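Local coordinates for protein PKS (Streptomyces albus, PDB 4OQJ) that probably catalyses the decarboxylative condensation that extends acyl chains held on acyl carrier protein, as a ketosynthase of an AT-less polyketide synthase for oxazolomycin, at residues Val138-Leu144 against Asn167-Val172; Arg391-Ser396 against Gly416-Trp422; Gly555-Ala561 against Leu589-Gly593; Gly610-Ala615 against Asp676-Val682. All coordinates share one frame; numbering follows the deposited sequence.

Interaction 1: residues Val138-Leu144 against Asn167-Val172; sequences VGLNTYL and NDKDFV
Asn141 holds Asn167 through one amide nitrogen: Asn141 ND2 donates to Asn167 OD1 at 2.8 Å and also to Asn167 O at 2.9 Å. The two amide planes lie only 21° apart, and the first N-H reaches OD1 in the carbonyl plane, on a lone pair. Because Asn141 has CG anti to its backbone N (chi1 -169°), its OD1 turns back to cap helix 142-147, accepting from Leu144 N at 3.1 Å; both ends of the amide are thus tied and its rotation is fixed. The half around Lys169 is equally tight and buried. Lys169 NZ donates to Val138 O at 2.9 Å and also forms salt bridges with Asp168 and Asp170 of the second subunit, so the contact belongs to the dimer interface. The Val138 and Lys169 side chains run alongside one another in opposite senses, a water bridges Val138 N to Lys169 O, and Val138 CG1 meets Val172 CG2 tip to tip at 3.6 Å.

Looser contacts surround Asn167 OD1, with Tyr143 CD2 at its ring edge 4.0 Å away and Leu144 CB at 3.9 Å; partly exposed Leu140 adds little. Val138 ends strand 132-138 of the large central sheet; Phe110 of helix 105-121 packs on Val172, while the neighbouring parallel strand 186-190 touches Lys169 through Asn190 and Val172 through Ser188.

Interaction 2: residues Arg391-Ser396 against Gly416-Trp422; sequences RTLVPS and GTETKEW
In Trp422, CG anti to the backbone N (chi1 -171°) carries the indole alongside Leu393, whose own CG, anti to its carbonyl carbon (chi1 -65°), brings CD2 over the ring; the two side chains cross at about a right angle. Leu393 CD2 sits over the ring face, 3.7 Å from Trp422 CD2, in a CH-pi contact. The other branch runs beside the extended Lys420 chain, Leu393 CD1 lying 4.0 Å from Lys420 CE.

The backbones form a two-stranded antiparallel sheet. Leu393 and Lys420 are its hydrogen-bonded pair, with Leu393 N to Lys420 O at 2.8 Å and Lys420 N to Leu393 O at 3.1 Å; Thr392 and Glu421 are the non-hydrogen-bonded pair. Just past the paired residues, Trp422 N donates to Arg391 O at 2.9 Å. Arg391 itself, with positive phi, is the C-prime residue of the Schellman motif that ends helix 376-390, whose Met387 and Leu388 also pack on Trp422. Beyond the strands the Pro395 ring leans on Thr419, its CD 3.1 Å from Thr419 OG1, a hydroxyl bonded to Ser46 O. Ser396 N closes the far end on Gly416 O at 2.9 Å, while Trp422 NE1 bonds Ser324 OG.

Interaction 3: residues Gly555-Ala561 against Leu589-Gly593; sequences GTPEHAA and LRGHG
Pro557 sets its CG over one face of the His592 imidazole, 3.3 Å from His592 NE2, and the two side chains cross at about a right angle. The contact lies in a helical part of the chain, where the N-terminal turn of helix 557-566 rests against the link between helices 585-590 and 594-610. The same proline also meets backbone oxygens: Pro557 CA makes a CA-H...O contact with Leu589 O at 3.4 Å, and Pro557 CG lies 3.7 Å from Gly591 O.

One turn further along, Leu589, with CG anti to its carbonyl carbon (chi1 -72°), swings a methyl toward the helix: Leu589 CD2 comes 3.8 Å from Ala560 CB and is also close to Ala560 O. A water links the two backbones by donating to Pro557 O and to Leu589 O.

At the other end the chains are tied directly. Gly555 N donates to His592 O at 2.8 Å in a nearly straight bond (169°), with the two CA atoms of Gly555 and His592 3.8 Å apart. Thr556 takes the N-cap position of helix 557-566 without a side-chain capping bond, and its carbonyl accepts the first backbone bond of the helix, Ala560 N to Thr556 O at 2.8 Å. Gly593 likewise sits at the N-cap of helix 594-610, whose Val600 backs Ala560. On a different face of helix 557-566, the His559 ring meets Phe663 at about 90°, and its ND1 accepts from Gly660 N.

Interaction 4: residues Gly610-Ala615 against Asp676-Val682; sequences GWGSTA and DTVDWTV
Asp676 OD1 is gripped by several donors: Thr614 N bonds it across the contact at 3.0 Å, a water donates to it at 2.7 Å, and Thr677 N adds a weak bond from the adjoining residue. The second oxygen is taken by a hydroxyl, with Ser613 OG donating to Asp676 OD2 at 2.6 Å. Both carboxylate oxygens use their syn lone pairs, and the two bonds together fix the rotation of the carboxylate. Ser613, with OG anti to its backbone N (chi1 174°), can also accept from Ala615 N, making an ST turn that fixes the hydroxyl. A cluster of this kind would be expected to favour a charged carboxylate.

Next along, Thr677 OG1 lies 2.5 Å from Gly612 O, so short that the bond it suggests is doubtful. Gly612, with positive phi, is the C-prime residue of the Schellman motif closing helix 594-610, and its turn leaves Trp611 O to accept from Asp679 N at 2.7 Å. Asp679 is in turn the N-cap of helix 680-684; its OD1 takes Val682 N at 3.3 Å, met from above the carboxylate plane. Val682 CG1 touches the edge of the Trp611 indole, 4.2 Å from Trp611 CD1, and a water joins Trp611 NE1 to Val682 O.

Trp611 lies on Leu664 and Ile668 of helix 660-673 and meets Phe683 edge-to-face, while Trp680 touches both strand 465-471 and helix 496-505.

Overall arrangement
The four contacts follow one another along the chain without nesting. Interactions 1 and 2 belong to the ketosynthase range, yet their centres are 36 Å apart: the first lies at the dimer interface, the second on a small sheet touched by no other protein chain of the assembly. Interactions 3 and 4 are nearer to each other, centres 26 Å and nearest atoms about 11 Å apart, and are linked by helix 594-610, whose N-cap is Gly593 of interaction 3 and which leads into segment 610-615. Interaction 3 is the remotest, its centre 65 Å from that of interaction 1. Near the end of the modelled chain, Trp705 and Ala706 contact Tyr143 of interaction 1. The potassium ligands Ser292 and Lys294 belong to none of the segments.

Interaction 1: residues Val138-Leu144 against Asn167-Val172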
# COMPACT_ATOMS: atom_id res chain seq x y z
N VAL A 138 7.12 2.36 -8.54
CA VAL A 138 7.87 2.92 -9.64
C VAL A 138 7.06 3.99 -10.32
O VAL A 138 5.84 4.08 -10.18
CB VAL A 138 8.29 1.84 -10.67
CG1 VAL A 138 9.22 0.80 -10.01
CG2 VAL A 138 7.07 1.15 -11.26
N GLY A 139 7.75 4.82 -11.08
CA GLY A 139 7.12 5.93 -11.77
C GLY A 139 6.42 5.49 -13.02
O GLY A 139 6.37 4.31 -13.34
N LEU A 140 5.84 6.46 -13.71
CA LEU A 140 5.19 6.25 -14.99
C LEU A 140 6.08 5.38 -15.88
O LEU A 140 7.25 5.68 -16.04
CB LEU A 140 4.92 7.59 -15.67
CG LEU A 140 4.36 7.52 -17.09
CD1 LEU A 140 2.93 6.94 -17.10
CD2 LEU A 140 4.38 8.92 -17.72
N ASN A 141 5.52 4.32 -16.45
CA ASN A 141 6.34 3.43 -17.27
C ASN A 141 6.42 3.95 -18.69
O ASN A 141 5.64 3.58 -19.55
CB ASN A 141 5.80 2.00 -17.25
CG ASN A 141 6.77 1.01 -17.85
OD1 ASN A 141 7.78 1.40 -18.43
ND2 ASN A 141 6.47 -0.27 -17.72
N THR A 142 7.38 4.85 -18.94
CA THR A 142 7.55 5.40 -20.28
C THR A 142 8.28 4.40 -21.18
O THR A 142 8.27 4.55 -22.39
CB THR A 142 8.31 6.74 -20.24
OG1 THR A 142 9.47 6.63 -19.41
CG2 THR A 142 7.39 7.87 -19.68
N TYR A 143 8.90 3.38 -20.59
CA TYR A 143 9.53 2.30 -21.37
C TYR A 143 8.48 1.52 -22.15
O TYR A 143 8.66 1.21 -23.32
CB TYR A 143 10.30 1.36 -20.45
CG TYR A 143 11.23 0.37 -21.11
CD1 TYR A 143 12.46 0.77 -21.62
CD2 TYR A 143 10.91 -0.98 -21.17
CE1 TYR A 143 13.33 -0.14 -22.19
CE2 TYR A 143 11.77 -1.90 -21.73
CZ TYR A 143 12.98 -1.47 -22.24
OH TYR A 143 13.85 -2.40 -22.79
N LEU A 144 7.37 1.22 -21.49
CA LEU A 144 6.25 0.54 -22.10
C LEU A 144 5.60 1.42 -23.16
O LEU A 144 5.30 0.97 -24.27
CB LEU A 144 5.24 0.13 -21.03
CG LEU A 144 3.90 -0.44 -21.50
CD1 LEU A 144 4.09 -1.76 -22.21
CD2 LEU A 144 2.96 -0.59 -20.32
N ASN A 167 5.94 -5.21 -16.99
CA ASN A 167 5.87 -3.75 -17.05
C ASN A 167 4.83 -3.06 -16.17
O ASN A 167 4.98 -1.87 -15.88
CB ASN A 167 5.63 -3.31 -18.49
CG ASN A 167 6.91 -3.31 -19.29
OD1 ASN A 167 7.67 -2.34 -19.26
ND2 ASN A 167 7.18 -4.41 -19.98
N ASP A 168 3.79 -3.76 -15.76
CA ASP A 168 2.77 -3.08 -14.98
C ASP A 168 3.30 -2.81 -13.56
O ASP A 168 4.15 -3.54 -13.04
CB ASP A 168 1.47 -3.88 -14.97
CG ASP A 168 0.24 -2.99 -14.82
OD1 ASP A 168 0.38 -1.76 -14.96
OD2 ASP A 168 -0.86 -3.53 -14.59
N LYS A 169 2.82 -1.73 -12.94
CA LYS A 169 3.32 -1.28 -11.63
C LYS A 169 3.23 -2.37 -10.57
O LYS A 169 4.07 -2.46 -9.67
CB LYS A 169 2.53 -0.06 -11.15
CG LYS A 169 2.63 1.14 -12.07
CD LYS A 169 3.08 2.39 -11.33
CE LYS A 169 3.19 3.56 -12.29
NZ LYS A 169 3.44 4.83 -11.58
N ASP A 170 2.19 -3.19 -10.69
CA ASP A 170 1.88 -4.27 -9.75
C ASP A 170 3.02 -5.21 -9.50
O ASP A 170 3.02 -5.92 -8.49
CB ASP A 170 0.72 -5.13 -10.24
CG ASP A 170 -0.51 -4.35 -10.54
OD1 ASP A 170 -0.42 -3.39 -11.34
OD2 ASP A 170 -1.59 -4.70 -9.99
N PHE A 171 3.97 -5.28 -10.43
CA PHE A 171 4.92 -6.39 -10.39
C PHE A 171 6.29 -6.00 -9.86
O PHE A 171 7.13 -6.86 -9.71
CB PHE A 171 5.02 -7.02 -11.79
CG PHE A 171 3.70 -7.55 -12.27
CD1 PHE A 171 3.18 -8.72 -11.73
CD2 PHE A 171 2.94 -6.85 -13.19
CE1 PHE A 171 1.93 -9.20 -12.14
CE2 PHE A 171 1.70 -7.33 -13.59
CZ PHE A 171 1.19 -8.50 -13.06
N VAL A 172 6.50 -4.73 -9.50
CA VAL A 172 7.83 -4.33 -9.02
C VAL A 172 8.14 -5.00 -7.68
O VAL A 172 9.24 -5.52 -7.50
CB VAL A 172 8.01 -2.80 -8.88
CG1 VAL A 172 7.03 -2.14 -7.91
CG2 VAL A 172 9.46 -2.46 -8.48
O HOH W 1 4.82 0.41 -8.58

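Interaction 2: residues Arg391-Ser396 against Gly416-Trp422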
# COMPACT_ATOMS: atom_id res chain seq x y z
N ARG A 391 26.88 12.58 11.93
CA ARG A 391 26.75 13.76 12.81
C ARG A 391 27.31 15.00 12.12
O ARG A 391 28.11 15.77 12.68
CB ARG A 391 27.43 13.50 14.16
CG ARG A 391 26.57 12.64 15.10
CD ARG A 391 27.29 11.40 15.62
NE ARG A 391 28.10 11.68 16.81
CZ ARG A 391 27.73 11.44 18.07
NH1 ARG A 391 26.54 10.90 18.35
NH2 ARG A 391 28.55 11.73 19.07
N THR A 392 26.86 15.17 10.89
CA THR A 392 27.35 16.22 10.02
C THR A 392 26.21 16.85 9.22
O THR A 392 25.45 16.15 8.54
CB THR A 392 28.40 15.65 9.05
OG1 THR A 392 29.49 15.10 9.82
CG2 THR A 392 28.91 16.71 8.11
N LEU A 393 26.08 18.17 9.32
CA LEU A 393 25.15 18.90 8.49
C LEU A 393 25.81 19.14 7.14
O LEU A 393 27.03 19.28 7.09
CB LEU A 393 24.75 20.23 9.13
CG LEU A 393 23.96 20.22 10.44
CD1 LEU A 393 23.84 21.64 11.01
CD2 LEU A 393 22.59 19.61 10.25
N VAL A 394 25.01 19.22 6.08
CA VAL A 394 25.52 19.51 4.74
C VAL A 394 24.71 20.63 4.08
O VAL A 394 23.60 20.93 4.51
CB VAL A 394 25.49 18.26 3.82
CG1 VAL A 394 26.28 17.10 4.43
CG2 VAL A 394 24.04 17.84 3.53
N PRO A 395 25.28 21.27 3.04
CA PRO A 395 24.63 22.41 2.41
C PRO A 395 23.37 22.06 1.64
O PRO A 395 23.25 20.97 1.08
CB PRO A 395 25.69 22.94 1.43
CG PRO A 395 26.97 22.39 1.90
CD PRO A 395 26.64 21.06 2.51
N SER A 396 22.43 23.01 1.64
CA SER A 396 21.37 23.08 0.66
C SER A 396 21.88 24.05 -0.41
O SER A 396 22.34 25.14 -0.07
CB SER A 396 20.07 23.56 1.31
OG SER A 396 18.96 23.35 0.46
N GLY A 416 20.56 25.93 5.96
CA GLY A 416 21.97 25.64 6.18
C GLY A 416 22.72 25.51 4.87
O GLY A 416 22.27 24.80 3.96
N THR A 417 23.86 26.18 4.76
CA THR A 417 24.65 26.17 3.54
C THR A 417 26.10 25.72 3.78
O THR A 417 26.97 25.98 2.95
CB THR A 417 24.68 27.56 2.87
OG1 THR A 417 25.20 28.51 3.80
CG2 THR A 417 23.29 27.98 2.45
N GLU A 418 26.35 25.02 4.88
CA GLU A 418 27.71 24.62 5.24
C GLU A 418 27.80 23.16 5.60
O GLU A 418 26.88 22.59 6.19
CB GLU A 418 28.24 25.42 6.44
CG GLU A 418 27.72 26.82 6.62
CD GLU A 418 28.01 27.37 8.02
OE1 GLU A 418 29.21 27.49 8.36
OE2 GLU A 418 27.06 27.64 8.78
N THR A 419 28.92 22.54 5.25
CA THR A 419 29.23 21.25 5.79
C THR A 419 29.93 21.45 7.12
O THR A 419 31.00 22.07 7.18
CB THR A 419 30.11 20.41 4.85
OG1 THR A 419 29.48 20.33 3.56
CG2 THR A 419 30.25 19.02 5.40
N LYS A 420 29.34 20.96 8.19
CA LYS A 420 29.92 21.16 9.51
C LYS A 420 29.35 20.19 10.51
O LYS A 420 28.33 19.54 10.24
CB LYS A 420 29.69 22.59 9.99
CG LYS A 420 28.22 22.95 10.17
CD LYS A 420 28.08 24.23 10.98
CE LYS A 420 26.65 24.51 11.32
NZ LYS A 420 26.49 25.83 11.98
N GLU A 421 29.99 20.11 11.67
CA GLU A 421 29.52 19.21 12.71
C GLU A 421 28.09 19.58 13.07
O GLU A 421 27.72 20.75 13.12
CB GLU A 421 30.40 19.28 13.97
CG GLU A 421 30.05 18.18 14.98
CD GLU A 421 30.69 18.38 16.35
OE1 GLU A 421 31.65 19.17 16.45
OE2 GLU A 421 30.22 17.75 17.32
N TRP A 422 27.29 18.54 13.27
CA TRP A 422 25.92 18.68 13.71
C TRP A 422 25.99 18.83 15.23
O TRP A 422 26.37 17.89 15.92
CB TRP A 422 25.11 17.45 13.29
CG TRP A 422 23.64 17.54 13.48
CD1 TRP A 422 22.97 18.30 14.40
CD2 TRP A 422 22.64 16.85 12.72
NE1 TRP A 422 21.61 18.11 14.26
CE2 TRP A 422 21.39 17.24 13.23
CE3 TRP A 422 22.69 15.95 11.65
CZ2 TRP A 422 20.19 16.74 12.72
CZ3 TRP A 422 21.51 15.46 11.15
CH2 TRP A 422 20.27 15.86 11.68

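Interaction 3: residues Gly555-Ala561 against Leu589-Gly593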
# COMPACT_ATOMS: atom_id res chain seq x y z
N GLY A 555 50.99 -39.21 14.93
CA GLY A 555 50.17 -38.26 15.64
C GLY A 555 50.70 -36.85 15.44
O GLY A 555 51.80 -36.64 14.93
N THR A 556 49.91 -35.88 15.86
CA THR A 556 50.27 -34.48 15.73
C THR A 556 49.91 -33.76 17.03
O THR A 556 48.91 -33.05 17.07
CB THR A 556 49.53 -33.86 14.55
OG1 THR A 556 48.11 -33.98 14.76
CG2 THR A 556 49.94 -34.58 13.24
N PRO A 557 50.71 -33.96 18.09
CA PRO A 557 50.28 -33.57 19.44
C PRO A 557 50.07 -32.07 19.60
O PRO A 557 49.11 -31.68 20.25
CB PRO A 557 51.43 -34.05 20.33
CG PRO A 557 52.22 -35.02 19.50
CD PRO A 557 52.05 -34.58 18.10
N GLU A 558 50.94 -31.25 19.03
CA GLU A 558 50.76 -29.81 19.10
C GLU A 558 49.48 -29.39 18.39
O GLU A 558 48.72 -28.55 18.89
CB GLU A 558 51.97 -29.09 18.48
CG GLU A 558 51.92 -27.58 18.61
CD GLU A 558 52.96 -26.88 17.75
OE1 GLU A 558 52.65 -25.80 17.20
OE2 GLU A 558 54.09 -27.40 17.64
N HIS A 559 49.23 -29.97 17.22
CA HIS A 559 48.03 -29.66 16.46
C HIS A 559 46.78 -30.13 17.20
O HIS A 559 45.78 -29.41 17.26
CB HIS A 559 48.07 -30.33 15.08
CG HIS A 559 46.76 -30.25 14.35
ND1 HIS A 559 46.20 -29.06 13.95
CD2 HIS A 559 45.90 -31.22 13.98
CE1 HIS A 559 45.04 -29.30 13.35
NE2 HIS A 559 44.84 -30.60 13.36
N ALA A 560 46.85 -31.34 17.76
CA ALA A 560 45.72 -31.91 18.48
C ALA A 560 45.37 -31.04 19.68
O ALA A 560 44.21 -30.72 19.89
CB ALA A 560 46.03 -33.33 18.92
N ALA A 561 46.38 -30.66 20.45
CA ALA A 561 46.17 -29.85 21.65
C ALA A 561 45.59 -28.47 21.33
O ALA A 561 44.74 -27.96 22.07
CB ALA A 561 47.48 -29.71 22.42
N LEU A 589 45.85 -36.87 23.15
CA LEU A 589 46.30 -35.55 22.71
C LEU A 589 47.82 -35.42 22.73
O LEU A 589 48.39 -34.59 22.02
CB LEU A 589 45.70 -34.45 23.58
CG LEU A 589 44.22 -34.10 23.46
CD1 LEU A 589 43.88 -33.02 24.49
CD2 LEU A 589 43.84 -33.64 22.05
N ARG A 590 48.45 -36.22 23.58
CA ARG A 590 49.90 -36.24 23.72
C ARG A 590 50.52 -37.26 22.79
O ARG A 590 51.73 -37.27 22.59
CB ARG A 590 50.30 -36.57 25.16
CG ARG A 590 50.19 -35.40 26.14
CD ARG A 590 50.43 -35.82 27.60
NE ARG A 590 50.07 -37.21 27.89
CZ ARG A 590 49.47 -37.64 29.00
NH1 ARG A 590 49.12 -36.79 29.96
NH2 ARG A 590 49.19 -38.93 29.15
N GLY A 591 49.68 -38.12 22.24
CA GLY A 591 50.16 -39.32 21.56
C GLY A 591 50.70 -39.10 20.16
O GLY A 591 50.32 -38.15 19.46
N HIS A 592 51.58 -40.00 19.75
CA HIS A 592 52.14 -40.00 18.40
C HIS A 592 51.71 -41.23 17.61
O HIS A 592 52.01 -41.34 16.42
CB HIS A 592 53.67 -39.98 18.47
CG HIS A 592 54.25 -38.68 18.91
ND1 HIS A 592 54.72 -38.47 20.18
CD2 HIS A 592 54.46 -37.52 18.23
CE1 HIS A 592 55.19 -37.24 20.28
NE2 HIS A 592 55.04 -36.64 19.11
N GLY A 593 51.03 -42.16 18.28
CA GLY A 593 50.68 -43.43 17.68
C GLY A 593 49.49 -43.34 16.75
O GLY A 593 48.91 -42.26 16.60
O HOH W 2 49.44 -32.61 23.13

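Interaction 4: residues Gly610-Ala615 against Asp676-Val682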
# COMPACT_ATOMS: atom_id res chain seq x y z
N GLY A 610 29.12 -31.77 11.57
CA GLY A 610 28.28 -30.90 12.38
C GLY A 610 28.11 -29.50 11.81
O GLY A 610 27.14 -28.80 12.12
N TRP A 611 29.05 -29.07 10.98
CA TRP A 611 28.98 -27.76 10.33
C TRP A 611 28.37 -27.87 8.94
O TRP A 611 28.39 -26.91 8.16
CB TRP A 611 30.37 -27.14 10.27
CG TRP A 611 30.88 -26.70 11.60
CD1 TRP A 611 30.14 -26.22 12.65
CD2 TRP A 611 32.24 -26.70 12.04
NE1 TRP A 611 30.96 -25.93 13.71
CE2 TRP A 611 32.25 -26.21 13.36
CE3 TRP A 611 33.45 -27.08 11.44
CZ2 TRP A 611 33.43 -26.08 14.10
CZ3 TRP A 611 34.61 -26.95 12.17
CH2 TRP A 611 34.59 -26.45 13.49
N GLY A 612 27.84 -29.06 8.64
CA GLY A 612 27.08 -29.27 7.42
C GLY A 612 27.81 -29.93 6.27
O GLY A 612 27.21 -30.16 5.22
N SER A 613 29.08 -30.25 6.45
CA SER A 613 29.84 -30.87 5.37
C SER A 613 29.20 -32.17 4.95
O SER A 613 28.75 -32.95 5.80
CB SER A 613 31.29 -31.14 5.78
OG SER A 613 31.95 -31.87 4.76
N THR A 614 29.17 -32.41 3.64
CA THR A 614 28.65 -33.67 3.12
C THR A 614 29.72 -34.37 2.28
O THR A 614 29.44 -35.33 1.57
CB THR A 614 27.35 -33.45 2.30
OG1 THR A 614 27.56 -32.47 1.27
CG2 THR A 614 26.24 -32.97 3.22
N ALA A 615 30.96 -33.89 2.38
CA ALA A 615 32.11 -34.53 1.74
C ALA A 615 32.33 -35.94 2.29
O ALA A 615 32.41 -36.13 3.50
CB ALA A 615 33.35 -33.70 1.96
N ASP A 676 31.49 -27.96 -1.34
CA ASP A 676 30.94 -28.66 -0.19
C ASP A 676 29.90 -27.78 0.49
O ASP A 676 29.92 -26.56 0.36
CB ASP A 676 32.05 -29.03 0.79
CG ASP A 676 31.60 -30.04 1.84
OD1 ASP A 676 30.55 -30.69 1.64
OD2 ASP A 676 32.32 -30.20 2.86
N THR A 677 29.01 -28.41 1.23
CA THR A 677 27.99 -27.68 1.97
C THR A 677 28.54 -27.23 3.33
O THR A 677 29.24 -27.99 4.01
CB THR A 677 26.76 -28.58 2.17
OG1 THR A 677 27.17 -29.83 2.75
CG2 THR A 677 26.11 -28.88 0.84
N VAL A 678 28.23 -26.00 3.72
CA VAL A 678 28.51 -25.52 5.07
C VAL A 678 27.29 -24.79 5.58
O VAL A 678 26.71 -23.97 4.88
CB VAL A 678 29.73 -24.58 5.13
CG1 VAL A 678 29.92 -24.05 6.55
CG2 VAL A 678 30.98 -25.28 4.66
N ASP A 679 26.89 -25.08 6.81
CA ASP A 679 25.82 -24.35 7.43
C ASP A 679 26.46 -23.26 8.26
O ASP A 679 26.86 -23.49 9.40
CB ASP A 679 24.93 -25.25 8.28
CG ASP A 679 23.70 -24.53 8.79
OD1 ASP A 679 23.74 -23.29 8.91
OD2 ASP A 679 22.69 -25.21 9.06
N TRP A 680 26.55 -22.07 7.69
CA TRP A 680 27.27 -20.98 8.33
C TRP A 680 26.56 -20.49 9.59
O TRP A 680 27.20 -19.92 10.47
CB TRP A 680 27.47 -19.84 7.35
CG TRP A 680 28.40 -20.21 6.27
CD1 TRP A 680 28.10 -20.41 4.97
CD2 TRP A 680 29.82 -20.44 6.40
NE1 TRP A 680 29.23 -20.73 4.26
CE2 TRP A 680 30.30 -20.76 5.13
CE3 TRP A 680 30.72 -20.40 7.48
CZ2 TRP A 680 31.65 -21.06 4.89
CZ3 TRP A 680 32.06 -20.69 7.24
CH2 TRP A 680 32.51 -21.02 5.95
N THR A 681 25.26 -20.72 9.69
CA THR A 681 24.53 -20.37 10.90
C THR A 681 25.00 -21.23 12.05
O THR A 681 25.29 -20.72 13.14
CB THR A 681 23.00 -20.52 10.72
OG1 THR A 681 22.57 -19.57 9.75
CG2 THR A 681 22.28 -20.24 12.03
N VAL A 682 25.11 -22.53 11.81
CA VAL A 682 25.63 -23.42 12.85
C VAL A 682 27.10 -23.10 13.13
O VAL A 682 27.54 -23.10 14.28
CB VAL A 682 25.50 -24.91 12.46
CG1 VAL A 682 26.09 -25.80 13.54
CG2 VAL A 682 24.04 -25.27 12.23
O HOH W 3 29.43 -24.46 15.91
O HOH W 4 30.05 -32.10 -0.62